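PDB 4MX6: TRAP-type C4-dicarboxylate:H+ symport system substrate-binding component DctP from Shewanella oneidensis, which probably captures C4-dicarboxylates such as succinate in the periplasm and hands them to a TRAP-type transporter for proton-coupled uptake. Local coordinates for residues 156-164 with 212-223. Sequence-based numbering, arbitrary orientation.
Sequences NGMKQFTAN and RAIDGQENTWSN
Asn156 and Thr220 meet where a helix begins: Thr220 OG1 donates to Asn156 OD1 (2.9 Å), approaching from above the amide's carbonyl plane. The Asn156 amide reaches this hydroxyl because its chi1 of -169° swings CG away from the backbone N; the hydroxyl of Thr220, the N-cap residue, also accepts a weak bond from Asn223 N. On the other amide branch, Asn156 ND2 is hydrogen-bonded to Tyr246 OH and donates to a water that in turn donates to Ser222 OG and Asn223 OD1. Were Asn156 cut back to an alanine, the Thr220 hydroxyl would probably lose its acceptor and the water one of its partners. Asn219 OD1 is gripped twice, by Thr220 N in its carbonyl plane on a lone pair and by Asn223 ND2 at 2.9 Å.

Farther along, Gln160 lays its CG over one face of the Trp221 six-membered ring, 4.1 Å from the centroid; its amide, turned only 22° from the ring plane, is bonded through NE2 to Asn240. Lys159 NZ comes from above the Glu218 carboxylate plane to form a salt bridge with OE2 (2.9 Å), while OE1 is held by His241 and Gln189. Antiparallel backbone bonds, including Gln160 N to Asn219 O (2.8 Å), join strand 160-163 to strand 217-219. In this periplasmic-binding-protein fold of the TRAP family, the junction illustrates how a strand pair and a capped helix start can present ligand-binding side chains: Asn219 and Asn223 hydrogen-bond succinate through ND2.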
ATOM      1  N   ASN A 156      -2.953  -3.000   4.434  1.00  5.59           N
ATOM      2  CA  ASN A 156      -1.672  -3.418   4.983  1.00  5.65           C
ATOM      3  C   ASN A 156      -1.531  -2.830   6.388  1.00  5.59           C
ATOM      4  O   ASN A 156      -1.690  -3.556   7.371  1.00  6.03           O
ATOM      5  CB  ASN A 156      -0.499  -3.099   4.064  1.00  5.95           C
ATOM      6  CG  ASN A 156       0.777  -3.766   4.536  1.00  5.91           C
ATOM      7  OD1 ASN A 156       1.035  -3.846   5.748  1.00  6.03           O
ATOM      8  ND2 ASN A 156       1.560  -4.283   3.607  1.00  7.08           N
ATOM      9  N   GLY A 157      -1.306  -1.524   6.498  1.00  5.44           N
ATOM     10  CA  GLY A 157      -1.160  -0.922   7.807  1.00  6.33           C
ATOM     11  C   GLY A 157      -0.707   0.514   7.732  1.00  5.50           C
ATOM     12  O   GLY A 157      -0.540   1.061   6.658  1.00  5.93           O
ATOM     13  N   MET A 158      -0.460   1.102   8.894  1.00  5.77           N
ATOM     14  CA  MET A 158       0.114   2.433   8.949  1.00  5.57           C
ATOM     15  C   MET A 158       1.618   2.343   8.713  1.00  5.50           C
ATOM     16  O   MET A 158       2.256   1.362   9.068  1.00  6.86           O
ATOM     17  CB  MET A 158      -0.171   3.089  10.296  1.00  6.97           C
ATOM     18  CG  MET A 158      -1.644   3.130  10.685  1.00  9.18           C
ATOM     19  SD  MET A 158      -2.756   3.933   9.529  1.00 10.63           S
ATOM     20  CE  MET A 158      -2.269   5.646   9.731  1.00 11.97           C
ATOM     21  N   LYS A 159       2.187   3.372   8.104  1.00  5.87           N
ATOM     22  CA  LYS A 159       3.620   3.444   7.851  1.00  5.66           C
ATOM     23  C   LYS A 159       4.401   3.993   9.036  1.00  6.10           C
ATOM     24  O   LYS A 159       3.941   4.894   9.730  1.00  7.00           O
ATOM     25  CB  LYS A 159       3.882   4.325   6.617  1.00  6.01           C
ATOM     26  CG  LYS A 159       3.258   3.787   5.329  1.00  6.13           C
ATOM     27  CD  LYS A 159       3.556   4.641   4.106  1.00  6.63           C
ATOM     28  CE  LYS A 159       2.929   6.019   4.234  1.00  6.93           C
ATOM     29  NZ  LYS A 159       3.046   6.806   2.986  1.00  7.00           N
ATOM     30  N   GLN A 160       5.600   3.434   9.210  1.00  6.22           N
ATOM     31  CA  GLN A 160       6.606   3.884  10.156  1.00  6.25           C
ATOM     32  C   GLN A 160       7.821   4.352   9.370  1.00  6.64           C
ATOM     33  O   GLN A 160       8.117   3.815   8.302  1.00  8.17           O
ATOM     34  CB  GLN A 160       7.039   2.726  11.066  1.00  6.84           C
ATOM     35  CG  GLN A 160       5.928   1.817  11.554  1.00  7.23           C
ATOM     36  CD  GLN A 160       4.763   2.546  12.198  1.00  7.30           C
ATOM     37  OE1 GLN A 160       4.906   3.638  12.721  1.00  7.52           O
ATOM     38  NE2 GLN A 160       3.597   1.922  12.176  1.00  8.18           N
ATOM     39  N   PHE A 161       8.555   5.332   9.896  1.00  7.32           N
ATOM     40  CA  PHE A 161       9.836   5.705   9.304  1.00  7.78           C
ATOM     41  C   PHE A 161      10.949   4.757   9.768  1.00  8.23           C
ATOM     42  O   PHE A 161      10.980   4.349  10.931  1.00  8.99           O
ATOM     43  CB  PHE A 161      10.274   7.104   9.754  1.00  8.35           C
ATOM     44  CG  PHE A 161       9.381   8.233   9.321  1.00  8.71           C
ATOM     45  CD1 PHE A 161       9.136   8.503   7.977  1.00  8.99           C
ATOM     46  CD2 PHE A 161       8.845   9.082  10.270  1.00  9.83           C
ATOM     47  CE1 PHE A 161       8.343   9.586   7.605  1.00  9.75           C
ATOM     48  CE2 PHE A 161       8.069  10.159   9.903  1.00 10.47           C
ATOM     49  CZ  PHE A 161       7.813  10.407   8.573  1.00 10.17           C
ATOM     50  N   THR A 162      11.889   4.463   8.878  1.00  8.86           N
ATOM     51  CA  THR A 162      13.169   3.903   9.298  1.00  9.04           C
ATOM     52  C   THR A 162      14.286   4.780   8.769  1.00  8.76           C
ATOM     53  O   THR A 162      14.143   5.443   7.731  1.00  9.23           O
ATOM     54  CB  THR A 162      13.380   2.440   8.829  1.00 10.37           C
ATOM     55  OG1 THR A 162      13.566   2.389   7.411  1.00  9.71           O
ATOM     56  CG2 THR A 162      12.192   1.580   9.196  1.00 11.17           C
ATOM     57  N   ALA A 163      15.402   4.772   9.498  1.00  8.70           N
ATOM     58  CA  ALA A 163      16.626   5.443   9.077  1.00  9.14           C
ATOM     59  C   ALA A 163      17.747   4.925   9.962  1.00  9.03           C
ATOM     60  O   ALA A 163      17.567   3.936  10.693  1.00 10.02           O
ATOM     61  CB  ALA A 163      16.471   6.962   9.202  1.00 10.29           C
ATOM     62  N   ASN A 164      18.905   5.581   9.915  1.00  9.44           N
ATOM     63  CA  ASN A 164      20.016   5.215  10.788  1.00  9.57           C
ATOM     64  C   ASN A 164      20.202   6.223  11.916  1.00 10.70           C
ATOM     65  O   ASN A 164      21.262   6.347  12.499  1.00 12.06           O
ATOM     66  CB  ASN A 164      21.275   4.995   9.955  1.00  9.54           C
ATOM     67  CG  ASN A 164      21.085   3.874   8.968  1.00  9.29           C
ATOM     68  OD1 ASN A 164      20.677   2.777   9.345  1.00 10.26           O
ATOM     69  ND2 ASN A 164      21.337   4.144   7.702  1.00  9.87           N
ATOM     70  N   ARG A 212      23.423   2.017   1.434  1.00  9.85           N
ATOM     71  CA  ARG A 212      23.381   3.427   1.826  1.00 10.00           C
ATOM     72  C   ARG A 212      23.218   4.358   0.632  1.00 10.42           C
ATOM     73  O   ARG A 212      23.515   5.541   0.720  1.00 11.42           O
ATOM     74  CB  ARG A 212      24.585   3.817   2.708  1.00 10.25           C
ATOM     75  CG  ARG A 212      24.587   3.077   4.049  1.00 10.18           C
ATOM     76  CD  ARG A 212      25.853   3.319   4.854  1.00 10.86           C
ATOM     77  NE  ARG A 212      26.087   4.740   5.108  1.00 11.15           N
ATOM     78  CZ  ARG A 212      25.576   5.421   6.129  1.00 11.27           C
ATOM     79  NH1 ARG A 212      24.811   4.822   7.032  1.00 11.00           N
ATOM     80  NH2 ARG A 212      25.860   6.708   6.260  1.00 13.20           N
ATOM     81  N   ALA A 213      22.678   3.841  -0.469  1.00  9.82           N
ATOM     82  CA  ALA A 213      22.221   4.704  -1.560  1.00 10.07           C
ATOM     83  C   ALA A 213      21.081   5.601  -1.084  1.00  9.21           C
ATOM     84  O   ALA A 213      20.902   6.712  -1.590  1.00 10.43           O
ATOM     85  CB  ALA A 213      21.779   3.888  -2.745  1.00 10.92           C
ATOM     86  N   ILE A 214      20.324   5.103  -0.109  1.00  9.27           N
ATOM     87  CA  ILE A 214      19.348   5.904   0.613  1.00  9.79           C
ATOM     88  C   ILE A 214      19.627   5.765   2.105  1.00  9.36           C
ATOM     89  O   ILE A 214      20.255   4.796   2.545  1.00 10.12           O
ATOM     90  CB  ILE A 214      17.899   5.481   0.297  1.00 10.38           C
ATOM     91  CG1 ILE A 214      17.681   4.028   0.697  1.00 10.94           C
ATOM     92  CG2 ILE A 214      17.585   5.725  -1.166  1.00 12.00           C
ATOM     93  CD1 ILE A 214      16.271   3.512   0.465  1.00 10.73           C
ATOM     94  N   ASP A 215      19.168   6.748   2.865  1.00  8.75           N
ATOM     95  CA  ASP A 215      19.288   6.748   4.309  1.00  9.32           C
ATOM     96  C   ASP A 215      18.120   6.064   5.005  1.00  9.61           C
ATOM     97  O   ASP A 215      18.301   5.454   6.057  1.00 11.07           O
ATOM     98  CB  ASP A 215      19.420   8.186   4.796  1.00 10.23           C
ATOM     99  CG  ASP A 215      20.657   8.853   4.247  1.00 11.20           C
ATOM    100  OD1 ASP A 215      21.762   8.375   4.575  1.00 11.36           O
ATOM    101  OD2 ASP A 215      20.525   9.826   3.482  1.00 12.74           O
ATOM    102  N   GLY A 216      16.924   6.156   4.427  1.00  8.43           N
ATOM    103  CA  GLY A 216      15.732   5.680   5.101  1.00  8.20           C
ATOM    104  C   GLY A 216      14.591   5.423   4.145  1.00  7.22           C
ATOM    105  O   GLY A 216      14.715   5.586   2.939  1.00  7.69           O
ATOM    106  N   GLN A 217      13.475   4.988   4.713  1.00  7.25           N
ATOM    107  CA  GLN A 217      12.273   4.717   3.941  1.00  7.01           C
ATOM    108  C   GLN A 217      11.078   4.739   4.890  1.00  6.87           C
ATOM    109  O   GLN A 217      11.227   5.065   6.072  1.00  7.34           O
ATOM    110  CB  GLN A 217      12.402   3.396   3.155  1.00  7.29           C
ATOM    111  CG  GLN A 217      12.683   2.141   3.992  1.00  8.35           C
ATOM    112  CD  GLN A 217      11.433   1.535   4.604  1.00  8.75           C
ATOM    113  OE1 GLN A 217      10.530   1.104   3.894  1.00  8.91           O
ATOM    114  NE2 GLN A 217      11.372   1.511   5.932  1.00  9.89           N
ATOM    115  N   GLU A 218       9.888   4.440   4.374  1.00  6.58           N
ATOM    116  CA  GLU A 218       8.667   4.395   5.188  1.00  6.10           C
ATOM    117  C   GLU A 218       7.910   3.127   4.805  1.00  5.44           C
ATOM    118  O   GLU A 218       7.726   2.835   3.616  1.00  6.05           O
ATOM    119  CB  GLU A 218       7.787   5.638   4.970  1.00  6.48           C
ATOM    120  CG  GLU A 218       7.512   5.942   3.502  1.00  6.76           C
ATOM    121  CD  GLU A 218       6.328   6.874   3.244  1.00  6.76           C
ATOM    122  OE1 GLU A 218       5.911   7.602   4.159  1.00  7.54           O
ATOM    123  OE2 GLU A 218       5.794   6.842   2.112  1.00  7.39           O
ATOM    124  N   ASN A 219       7.445   2.375   5.793  1.00  5.28           N
ATOM    125  CA  ASN A 219       6.706   1.155   5.483  1.00  5.29           C
ATOM    126  C   ASN A 219       6.039   0.577   6.722  1.00  4.85           C
ATOM    127  O   ASN A 219       6.275   1.025   7.847  1.00  5.72           O
ATOM    128  CB  ASN A 219       7.584   0.101   4.787  1.00  5.82           C
ATOM    129  CG  ASN A 219       6.900  -0.441   3.558  1.00  5.59           C
ATOM    130  OD1 ASN A 219       5.783  -0.959   3.652  1.00  6.07           O
ATOM    131  ND2 ASN A 219       7.500  -0.241   2.396  1.00  6.19           N
ATOM    132  N   THR A 220       5.200  -0.424   6.503  1.00  5.43           N
ATOM    133  CA  THR A 220       4.500  -1.066   7.593  1.00  5.42           C
ATOM    134  C   THR A 220       5.398  -2.086   8.277  1.00  5.46           C
ATOM    135  O   THR A 220       6.411  -2.525   7.715  1.00  5.85           O
ATOM    136  CB  THR A 220       3.241  -1.789   7.083  1.00  6.29           C
ATOM    137  OG1 THR A 220       3.672  -2.880   6.255  1.00  6.08           O
ATOM    138  CG2 THR A 220       2.336  -0.837   6.289  1.00  7.40           C
ATOM    139  N   TRP A 221       5.025  -2.502   9.477  1.00  6.06           N
ATOM    140  CA  TRP A 221       5.777  -3.549  10.169  1.00  6.21           C
ATOM    141  C   TRP A 221       5.899  -4.801   9.301  1.00  5.89           C
ATOM    142  O   TRP A 221       6.945  -5.436   9.286  1.00  6.69           O
ATOM    143  CB  TRP A 221       5.162  -3.923  11.524  1.00  7.30           C
ATOM    144  CG  TRP A 221       5.124  -2.808  12.511  1.00  8.21           C
ATOM    145  CD1 TRP A 221       4.011  -2.195  12.977  1.00  9.38           C
ATOM    146  CD2 TRP A 221       6.234  -2.173  13.166  1.00  8.94           C
ATOM    147  NE1 TRP A 221       4.340  -1.221  13.871  1.00 10.78           N
ATOM    148  CE2 TRP A 221       5.698  -1.173  14.004  1.00  9.88           C
ATOM    149  CE3 TRP A 221       7.619  -2.345  13.128  1.00 10.71           C
ATOM    150  CZ2 TRP A 221       6.491  -0.356  14.798  1.00 11.53           C
ATOM    151  CZ3 TRP A 221       8.401  -1.533  13.935  1.00 12.60           C
ATOM    152  CH2 TRP A 221       7.828  -0.557  14.757  1.00 12.75           C
ATOM    153  N   SER A 222       4.827  -5.176   8.605  1.00  5.98           N
ATOM    154  CA  SER A 222       4.838  -6.407   7.818  1.00  5.80           C
ATOM    155  C   SER A 222       5.869  -6.357   6.705  1.00  5.66           C
ATOM    156  O   SER A 222       6.603  -7.326   6.512  1.00  6.38           O
ATOM    157  CB  SER A 222       3.462  -6.682   7.223  1.00  6.35           C
ATOM    158  OG  SER A 222       3.541  -7.636   6.170  1.00  7.80           O
ATOM    159  N   ASN A 223       5.940  -5.266   5.957  1.00  5.65           N
ATOM    160  CA  ASN A 223       6.967  -5.154   4.921  1.00  6.30           C
ATOM    161  C   ASN A 223       8.378  -5.019   5.516  1.00  5.94           C
ATOM    162  O   ASN A 223       9.347  -5.588   4.997  1.00  6.89           O
ATOM    163  CB  ASN A 223       6.673  -4.002   3.967  1.00  6.02           C
ATOM    164  CG  ASN A 223       5.707  -4.394   2.863  1.00  5.52           C
ATOM    165  OD1 ASN A 223       5.602  -5.578   2.483  1.00  6.21           O
ATOM    166  ND2 ASN A 223       5.023  -3.408   2.320  1.00  4.98           N
TER
HETATM  167  O   HOH W   1       3.318  -6.703   3.651  1.00  6.15           O
HETATM  168  O   HOH W   2      20.760   3.058   4.850  1.00  9.63           O